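Local coordinates for outer membrane porin protein 32 (Delftia acidovorans, PDB 2FGQ) that forms trimeric, anion-selective channels across the bacterial outer membrane and binds D-malate within its pore, at residues K100-Y104 with T207-S211; G147-G153 with G173-D179; L219-Q225 with T238-G244. All coordinates share one frame; numbering follows the deposited sequence.

Contact 1: K100-Y104 with T207-S211. With MLT (D-malate), chain H.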
loop_
_atom_site.group_PDB
_atom_site.type_symbol
_atom_site.label_atom_id
_atom_site.label_comp_id
_atom_site.label_asym_id
_atom_site.label_seq_id
_atom_site.Cartn_x
_atom_site.Cartn_y
_atom_site.Cartn_z
ATOM N N LYS A 100 17.360 10.256 -18.496
ATOM C CA LYS A 100 18.667 10.313 -19.124
ATOM C C LYS A 100 19.577 11.338 -18.463
ATOM O O LYS A 100 20.757 11.070 -18.261
ATOM C CB LYS A 100 18.498 10.639 -20.605
ATOM C CG LYS A 100 19.787 10.449 -21.413
ATOM C CD LYS A 100 20.193 8.991 -21.518
ATOM C CE LYS A 100 21.207 8.738 -22.627
ATOM N NZ LYS A 100 22.471 9.361 -22.329
ATOM N N LEU A 101 19.062 12.512 -18.147
ATOM C CA LEU A 101 19.946 13.593 -17.715
ATOM C C LEU A 101 20.342 13.460 -16.230
ATOM O O LEU A 101 21.411 13.918 -15.838
ATOM C CB LEU A 101 19.334 14.959 -17.979
ATOM C CG LEU A 101 19.474 15.457 -19.431
ATOM C CD1 LEU A 101 20.926 15.826 -19.696
ATOM C CD2 LEU A 101 18.967 14.502 -20.461
ATOM N N THR A 102 19.522 12.825 -15.395
ATOM C CA THR A 102 19.939 12.638 -14.004
ATOM C C THR A 102 21.130 11.669 -13.901
ATOM O O THR A 102 21.781 11.639 -12.889
ATOM C CB THR A 102 18.805 12.143 -13.052
ATOM O OG1 THR A 102 18.206 10.948 -13.545
ATOM C CG2 THR A 102 17.716 13.155 -12.950
ATOM N N SER A 103 21.414 10.908 -14.954
ATOM C CA SER A 103 22.582 10.016 -14.960
ATOM C C SER A 103 23.934 10.769 -14.805
ATOM O O SER A 103 24.935 10.158 -14.409
ATOM C CB SER A 103 22.590 9.139 -16.219
ATOM O OG SER A 103 23.051 9.908 -17.346
ATOM N N TYR A 104 23.961 12.074 -15.059
ATOM C CA TYR A 104 25.167 12.897 -14.929
ATOM C C TYR A 104 25.430 13.406 -13.501
ATOM O O TYR A 104 26.486 13.948 -13.207
ATOM C CB TYR A 104 25.115 14.072 -15.916
ATOM C CG TYR A 104 25.052 13.582 -17.321
ATOM C CD1 TYR A 104 26.187 13.090 -17.937
ATOM C CD2 TYR A 104 23.849 13.540 -18.017
ATOM C CE1 TYR A 104 26.129 12.572 -19.184
ATOM C CE2 TYR A 104 23.780 13.057 -19.285
ATOM C CZ TYR A 104 24.926 12.547 -19.880
ATOM O OH TYR A 104 24.872 12.042 -21.170
ATOM N N THR A 207 18.121 20.927 -20.968
ATOM C CA THR A 207 19.168 20.331 -20.152
ATOM C C THR A 207 20.269 19.742 -21.027
ATOM O O THR A 207 19.981 19.056 -21.998
ATOM C CB THR A 207 18.591 19.194 -19.280
ATOM O OG1 THR A 207 17.398 19.629 -18.636
ATOM C CG2 THR A 207 19.555 18.839 -18.157
ATOM N N LEU A 208 21.525 20.049 -20.712
ATOM C CA LEU A 208 22.675 19.496 -21.405
ATOM C C LEU A 208 23.580 18.823 -20.403
ATOM O O LEU A 208 23.915 19.428 -19.417
ATOM C CB LEU A 208 23.415 20.635 -22.141
ATOM C CG LEU A 208 24.617 20.209 -22.971
ATOM C CD1 LEU A 208 24.221 19.382 -24.161
ATOM C CD2 LEU A 208 25.422 21.448 -23.421
ATOM N N GLY A 209 23.976 17.574 -20.647
ATOM C CA GLY A 209 24.868 16.885 -19.738
ATOM C C GLY A 209 25.952 16.162 -20.512
ATOM O O GLY A 209 25.748 15.779 -21.655
ATOM N N ALA A 210 27.112 16.001 -19.880
ATOM C CA ALA A 210 28.218 15.237 -20.480
ATOM C C ALA A 210 29.080 14.649 -19.400
ATOM O O ALA A 210 29.182 15.208 -18.306
ATOM C CB ALA A 210 29.064 16.109 -21.390
ATOM N N SER A 211 29.713 13.531 -19.709
ATOM C CA SER A 211 30.639 12.920 -18.776
ATOM C C SER A 211 31.672 12.103 -19.520
ATOM O O SER A 211 31.451 11.659 -20.636
ATOM C CB SER A 211 29.938 12.015 -17.757
ATOM O OG SER A 211 29.232 10.930 -18.361
HETATM C C1 MLT H . 14.880 8.161 -8.578
HETATM O O1 MLT H . 15.528 7.892 -7.437
HETATM O O2 MLT H . 14.886 7.333 -9.582
HETATM C C2 MLT H . 14.163 9.435 -8.833
HETATM O O3 MLT H . 13.508 9.876 -7.672
HETATM C C3 MLT H . 15.155 10.434 -9.411
HETATM C C4 MLT H . 15.914 9.701 -10.497
HETATM O O4 MLT H . 16.261 8.438 -10.413
HETATM O O5 MLT H . 16.251 10.284 -11.580
HETATM O O HOH W 1 27.330 9.673 -16.838
#
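Tyr104 lays the face of its ring on the backbone of strand 207-211, while Leu101, one turn earlier, rests on Thr207. From Tyr104 CB, which heads toward the strand, chi1 of -61° sets CG anti to the carbonyl carbon, and chi2 of -76° turns the ring's face to the strand. CG hovers over Gly209 CA and Ala210 N. Along one side, Tyr104 CD1 comes to 3.6 Å from Ala210 C, and CE1 reaches Ser211 OG, which lies near the ring plane at that edge. Along the other, CD2 and CE2 cover Gly209 CA and C. Tyr104 CZ sits 3.8 Å from Gly209 O, and OH finds its hydrogen bonds beyond, at Ser184 and Ser186 of the next strand. Gly209 CA makes a CH-pi contact over the face of the Tyr104 ring; only glycine permits it, since a CB would collide with CD2. On the ring's opposite face lies Ser103 OG, which donates to Lys100 O at 2.7 Å. A leucine in place of Tyr104 would probably uncover the Gly209 backbone and deprive Ser184 and Ser186 of their phenolic partner. Leu101 packs beside the ring with its branched end: Leu101 CG is 3.6 Å from Thr207 CG2, and CD1 touches Gly209 N. Thr207 suits the place by dividing its roles, methyl to Leu101 and OG1 to Gln224. A water bonded to Ser211 OG also makes a weak bond to Ser103 O. The segment belongs to the loop that folds into the barrel, as the constriction loop does in 16-stranded porins. Thr102 points away from the wall, with OG1 2.9 Å from malate O5. Between these two segments the contact is apolar and CH-pi, while the polar ends of Tyr104 and Lys100 find partners on neighbouring strands.

Contact 2: G147-G153 with G173-D179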
loop_
_atom_site.group_PDB
_atom_site.type_symbol
_atom_site.label_atom_id
_atom_site.label_comp_id
_atom_site.label_asym_id
_atom_site.label_seq_id
_atom_site.Cartn_x
_atom_site.Cartn_y
_atom_site.Cartn_z
ATOM N N GLY A 147 26.539 4.495 -30.981
ATOM C CA GLY A 147 26.593 5.441 -29.881
ATOM C C GLY A 147 25.368 6.343 -29.761
ATOM O O GLY A 147 25.034 6.810 -28.675
ATOM N N PHE A 148 24.689 6.600 -30.864
ATOM C CA PHE A 148 23.569 7.530 -30.885
ATOM C C PHE A 148 22.312 6.874 -30.376
ATOM O O PHE A 148 21.988 5.753 -30.747
ATOM C CB PHE A 148 23.362 8.120 -32.285
ATOM C CG PHE A 148 24.513 8.969 -32.732
ATOM C CD1 PHE A 148 24.661 10.259 -32.255
ATOM C CD2 PHE A 148 25.488 8.440 -33.562
ATOM C CE1 PHE A 148 25.755 11.041 -32.619
ATOM C CE2 PHE A 148 26.580 9.220 -33.934
ATOM C CZ PHE A 148 26.704 10.518 -33.451
ATOM N N ASN A 149 21.583 7.625 -29.555
ATOM C CA ASN A 149 20.371 7.075 -28.952
ATOM C C ASN A 149 19.446 8.227 -28.590
ATOM O O ASN A 149 19.888 9.336 -28.375
ATOM C CB ASN A 149 20.689 6.196 -27.721
ATOM C CG ASN A 149 21.393 6.949 -26.596
ATOM O OD1 ASN A 149 20.757 7.310 -25.575
ATOM N ND2 ASN A 149 22.716 7.149 -26.727
ATOM N N ALA A 150 18.153 7.941 -28.525
ATOM C CA ALA A 150 17.169 8.986 -28.236
ATOM C C ALA A 150 15.984 8.420 -27.483
ATOM O O ALA A 150 15.739 7.222 -27.479
ATOM C CB ALA A 150 16.679 9.654 -29.508
ATOM N N GLY A 151 15.252 9.319 -26.850
ATOM C CA GLY A 151 14.054 8.954 -26.107
ATOM C C GLY A 151 13.024 10.067 -26.198
ATOM O O GLY A 151 13.383 11.252 -26.310
ATOM N N PHE A 152 11.744 9.677 -26.218
ATOM C CA PHE A 152 10.649 10.593 -26.435
ATOM C C PHE A 152 9.462 10.176 -25.572
ATOM O O PHE A 152 9.202 9.006 -25.409
ATOM C CB PHE A 152 10.194 10.547 -27.890
ATOM C CG PHE A 152 11.299 10.699 -28.872
ATOM C CD1 PHE A 152 11.691 11.954 -29.291
ATOM C CD2 PHE A 152 11.951 9.576 -29.371
ATOM C CE1 PHE A 152 12.743 12.085 -30.193
ATOM C CE2 PHE A 152 12.980 9.698 -30.275
ATOM C CZ PHE A 152 13.373 10.955 -30.669
ATOM N N GLY A 153 8.765 11.162 -25.030
ATOM C CA GLY A 153 7.613 10.878 -24.188
ATOM C C GLY A 153 6.508 11.885 -24.370
ATOM O O GLY A 153 6.749 13.055 -24.677
ATOM N N GLY A 173 8.304 15.760 -24.442
ATOM C CA GLY A 173 9.725 15.975 -24.274
ATOM C C GLY A 173 10.530 14.810 -24.764
ATOM O O GLY A 173 10.013 13.767 -25.113
ATOM N N GLY A 174 11.833 15.013 -24.822
ATOM C CA GLY A 174 12.705 13.972 -25.277
ATOM C C GLY A 174 14.146 14.408 -25.238
ATOM O O GLY A 174 14.461 15.531 -24.850
ATOM N N TYR A 175 15.006 13.496 -25.659
ATOM C CA TYR A 175 16.428 13.767 -25.705
ATOM C C TYR A 175 17.070 13.071 -26.888
ATOM O O TYR A 175 16.570 12.098 -27.419
ATOM C CB TYR A 175 17.139 13.310 -24.422
ATOM C CG TYR A 175 17.158 11.828 -24.207
ATOM C CD1 TYR A 175 18.133 10.997 -24.794
ATOM C CD2 TYR A 175 16.200 11.246 -23.391
ATOM C CE1 TYR A 175 18.110 9.611 -24.580
ATOM C CE2 TYR A 175 16.176 9.918 -23.167
ATOM C CZ TYR A 175 17.091 9.085 -23.765
ATOM O OH TYR A 175 17.029 7.751 -23.443
ATOM N N VAL A 176 18.197 13.635 -27.286
ATOM C CA VAL A 176 19.166 12.967 -28.139
ATOM C C VAL A 176 20.483 12.853 -27.370
ATOM O O VAL A 176 20.827 13.705 -26.548
ATOM C CB VAL A 176 19.363 13.725 -29.476
ATOM C CG1 VAL A 176 18.099 13.663 -30.300
ATOM C CG2 VAL A 176 19.848 15.160 -29.283
ATOM N N ALA A 177 21.210 11.777 -27.626
ATOM C CA ALA A 177 22.413 11.478 -26.890
ATOM C C ALA A 177 23.401 10.650 -27.695
ATOM O O ALA A 177 23.054 10.054 -28.733
ATOM C CB ALA A 177 22.082 10.747 -25.636
ATOM N N TYR A 178 24.628 10.684 -27.210
ATOM C CA TYR A 178 25.719 9.839 -27.680
ATOM C C TYR A 178 26.305 9.149 -26.442
ATOM O O TYR A 178 26.713 9.826 -25.491
ATOM C CB TYR A 178 26.771 10.693 -28.406
ATOM C CG TYR A 178 27.912 9.841 -28.901
ATOM C CD1 TYR A 178 27.827 9.162 -30.097
ATOM C CD2 TYR A 178 29.037 9.668 -28.139
ATOM C CE1 TYR A 178 28.872 8.327 -30.539
ATOM C CE2 TYR A 178 30.069 8.821 -28.552
ATOM C CZ TYR A 178 29.993 8.170 -29.760
ATOM O OH TYR A 178 31.031 7.335 -30.146
ATOM N N ASP A 179 26.368 7.819 -26.472
ATOM C CA ASP A 179 26.902 7.015 -25.389
ATOM C C ASP A 179 27.695 5.887 -25.992
ATOM O O ASP A 179 27.121 5.024 -26.655
ATOM C CB ASP A 179 25.754 6.415 -24.577
ATOM C CG ASP A 179 25.088 7.436 -23.735
ATOM O OD1 ASP A 179 24.085 8.022 -24.205
ATOM O OD2 ASP A 179 25.534 7.732 -22.599
HETATM O O HOH W 2 18.783 6.082 -24.372
#
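Asn149 reaches over the neighbouring strand to Asp179, and Tyr175 lies back across Gly151, so that the two strands are interlocked on their inner face. With chi1 at 61°, Asn149 CG is tucked between its own N and carbonyl carbon, and the amide reaches along the strand pair. Asn149 ND2 spends its hydrogens on a carboxylate oxygen, Asp179 OD1 at 3.0 Å, through the anti lone pair, and on a backbone carbonyl, Gly147 O in its own segment. Gly147 O also accepts from Asp179 N, the two donors arriving from opposite faces of its plane. At the other end of the amide, Asn149 OD1 accepts a hydrogen bond from a water at 2.6 Å, and that water also bonds Tyr175 OH. Tyr175 stretches its ring over Gly151, whose N is 3.5 Å above the ring plane near its centre; Gly151 CA adds a CH-pi contact. A side chain on Gly151 would strike the ring at CE2, which explains the glycine. On the outer face Tyr178 directs its edge at the face of Phe148, a T-shaped pair with planes at 66° and Tyr178 CD1 3.7 Å above the Phe148 ring, near its centre. Such aromatic pairs on the surface are consistent with a barrel wall turned toward lipid or its interface. Backbone hydrogen bonds join the strands in antiparallel register. Strand 137-141 flanks this pair on one side and strand 183-196 on the other, while helix 96-101 covers the inner face, sending Lys100 into a salt bridge with Asp179, whose OD2 is taken by Ser184.

Contact 3: L219-Q225 with T238-G244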
loop_
_atom_site.group_PDB
_atom_site.type_symbol
_atom_site.label_atom_id
_atom_site.label_comp_id
_atom_site.label_asym_id
_atom_site.label_seq_id
_atom_site.Cartn_x
_atom_site.Cartn_y
_atom_site.Cartn_z
ATOM N N LEU A 219 34.587 12.454 -14.759
ATOM C CA LEU A 219 34.197 13.852 -14.702
ATOM C C LEU A 219 32.815 13.967 -15.332
ATOM O O LEU A 219 32.550 13.371 -16.371
ATOM C CB LEU A 219 35.199 14.676 -15.515
ATOM C CG LEU A 219 35.028 16.187 -15.507
ATOM C CD1 LEU A 219 35.292 16.824 -14.115
ATOM C CD2 LEU A 219 35.973 16.750 -16.596
ATOM N N SER A 220 31.953 14.775 -14.720
ATOM C CA SER A 220 30.573 14.884 -15.179
ATOM C C SER A 220 30.070 16.313 -14.972
ATOM O O SER A 220 30.410 16.934 -14.004
ATOM C CB SER A 220 29.721 13.905 -14.371
ATOM O OG SER A 220 28.450 13.754 -14.987
ATOM N N GLY A 221 29.301 16.831 -15.918
ATOM C CA GLY A 221 28.732 18.161 -15.847
ATOM C C GLY A 221 27.307 18.221 -16.410
ATOM O O GLY A 221 26.890 17.402 -17.243
ATOM N N LEU A 222 26.548 19.208 -15.936
ATOM C CA LEU A 222 25.132 19.364 -16.316
ATOM C C LEU A 222 24.885 20.889 -16.312
ATOM O O LEU A 222 25.332 21.591 -15.398
ATOM C CB LEU A 222 24.212 18.724 -15.270
ATOM C CG LEU A 222 23.582 17.315 -15.353
ATOM C CD1 LEU A 222 22.871 16.946 -14.060
ATOM C CD2 LEU A 222 22.573 17.165 -16.492
ATOM N N LEU A 223 24.169 21.371 -17.318
ATOM C CA LEU A 223 23.611 22.725 -17.367
ATOM C C LEU A 223 22.120 22.600 -17.635
ATOM O O LEU A 223 21.710 21.796 -18.458
ATOM C CB LEU A 223 24.212 23.496 -18.538
ATOM C CG LEU A 223 25.719 23.539 -18.617
ATOM C CD1 LEU A 223 26.098 24.024 -19.985
ATOM C CD2 LEU A 223 26.219 24.471 -17.516
ATOM N N GLN A 224 21.314 23.435 -16.998
ATOM C CA GLN A 224 19.894 23.373 -17.189
ATOM C C GLN A 224 19.263 24.733 -17.013
ATOM O O GLN A 224 19.631 25.471 -16.100
ATOM C CB GLN A 224 19.242 22.424 -16.156
ATOM C CG GLN A 224 17.778 22.120 -16.406
ATOM C CD GLN A 224 17.244 21.112 -15.403
ATOM O OE1 GLN A 224 16.843 19.978 -15.786
ATOM N NE2 GLN A 224 17.254 21.481 -14.125
ATOM N N GLN A 225 18.320 25.054 -17.892
ATOM C CA GLN A 225 17.446 26.212 -17.702
ATOM C C GLN A 225 16.029 25.727 -17.595
ATOM O O GLN A 225 15.554 25.005 -18.471
ATOM C CB GLN A 225 17.556 27.225 -18.837
ATOM C CG GLN A 225 16.668 28.411 -18.603
ATOM C CD GLN A 225 16.890 29.512 -19.614
ATOM O OE1 GLN A 225 16.176 29.583 -20.604
ATOM N NE2 GLN A 225 17.902 30.343 -19.396
ATOM N N THR A 238 15.155 29.777 -13.784
ATOM C CA THR A 238 16.266 29.342 -12.995
ATOM C C THR A 238 17.285 28.654 -13.897
ATOM O O THR A 238 16.916 27.775 -14.688
ATOM C CB THR A 238 15.791 28.320 -11.930
ATOM O OG1 THR A 238 14.726 28.890 -11.141
ATOM C CG2 THR A 238 16.918 27.997 -10.948
ATOM N N ASN A 239 18.549 29.078 -13.797
ATOM C CA ASN A 239 19.670 28.427 -14.457
ATOM C C ASN A 239 20.432 27.626 -13.410
ATOM O O ASN A 239 20.875 28.184 -12.384
ATOM C CB ASN A 239 20.586 29.478 -15.086
ATOM C CG ASN A 239 19.913 30.267 -16.216
ATOM O OD1 ASN A 239 19.031 29.776 -16.896
ATOM N ND2 ASN A 239 20.386 31.513 -16.428
ATOM N N SER A 240 20.649 26.348 -13.696
ATOM C CA SER A 240 21.287 25.436 -12.751
ATOM C C SER A 240 22.498 24.788 -13.400
ATOM O O SER A 240 22.450 24.400 -14.557
ATOM C CB SER A 240 20.307 24.345 -12.289
ATOM O OG SER A 240 19.141 24.895 -11.676
ATOM N N TYR A 241 23.591 24.702 -12.666
ATOM C CA TYR A 241 24.871 24.230 -13.194
ATOM C C TYR A 241 25.498 23.256 -12.213
ATOM O O TYR A 241 25.375 23.437 -11.014
ATOM C CB TYR A 241 25.855 25.397 -13.291
ATOM C CG TYR A 241 25.378 26.645 -14.013
ATOM C CD1 TYR A 241 24.558 27.566 -13.396
ATOM C CD2 TYR A 241 25.808 26.921 -15.283
ATOM C CE1 TYR A 241 24.151 28.716 -14.042
ATOM C CE2 TYR A 241 25.399 28.085 -15.956
ATOM C CZ TYR A 241 24.554 28.972 -15.317
ATOM O OH TYR A 241 24.156 30.139 -15.943
ATOM N N MET A 242 26.171 22.224 -12.709
ATOM C CA MET A 242 26.851 21.271 -11.811
ATOM C C MET A 242 28.085 20.711 -12.513
ATOM O O MET A 242 28.085 20.523 -13.738
ATOM C CB MET A 242 25.853 20.171 -11.438
ATOM C CG MET A 242 26.313 18.896 -10.848
ATOM S SD MET A 242 25.436 17.499 -11.880
ATOM C CE MET A 242 27.008 17.120 -12.597
ATOM N N LEU A 243 29.134 20.519 -11.724
ATOM C CA LEU A 243 30.354 19.846 -12.149
ATOM C C LEU A 243 30.780 18.952 -11.016
ATOM O O LEU A 243 30.822 19.376 -9.859
ATOM C CB LEU A 243 31.484 20.854 -12.428
ATOM C CG LEU A 243 32.728 20.291 -13.129
ATOM C CD1 LEU A 243 32.407 19.630 -14.446
ATOM C CD2 LEU A 243 33.705 21.417 -13.398
ATOM N N GLY A 244 31.093 17.711 -11.351
ATOM C CA GLY A 244 31.548 16.757 -10.364
ATOM C C GLY A 244 32.577 15.789 -10.871
ATOM O O GLY A 244 32.770 15.597 -12.079
HETATM O O HOH W 3 17.189 24.170 -13.442
#
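Leu222 and Met242, both buried, cover the most area in this pairing, on the face turned into the barrel. Met242, its chain bent at chi2 (-131°) and chi3, curls across to put SD 3.4 Å from Leu222 CD1 and CE 3.7 Å from Ser220 O; an unbranched, flexible thioether can follow such a surface. Tyr104 and Phe115 cover this patch from the pore side. On either side of it the same face is polar: at one end Gln224 NE2 and Ser240 OG share a water and Gln224 OE1 bonds Thr207, at the other Ser220 OG bonds Tyr104 O. The strands form an antiparallel beta hairpin of the 16-stranded porin barrel, with paired backbone bonds at Ser220-Gly244, Leu222-Met242 and Gln224-Ser240. Outward, the contacts are smaller in area. Leu243 lies opposite Gly221, which has no side chain, and Leu243 CD1 turns to Leu219 CD1 at 4.0 Å. Leu223 CD2 touches Tyr241 CD2 at 3.3 Å as the two side chains slant past each other, leucines suiting a surface consistent with lipid exposure. At the polar end Gln225, extended, runs alongside Asn239, and Gln225 NE2 bonds Asn239 OD1 at 2.8 Å on a lone pair, the two amides nearly coplanar.

Contact 1 is the most buried of the three and lies within the barrel; contacts 2 and 3 are pieces of the wall, each pairing strands that are neighbours in the sheet. Their chemistry follows their place: apolar and CH-pi packing where the loop meets the wall inside the pore, polar groups and water among the side chains on the inner faces of contacts 2 and 3, and mainly aromatic or leucine side chains on their outer faces. The loop of contact 1 touches both wall pieces, contact 2 through Lys100 and contact 3 through Tyr104. Strands 199-213 and 218-230 make contacts 1 and 3 neighbours in the sheet, while contacts 2 and 3 do not touch.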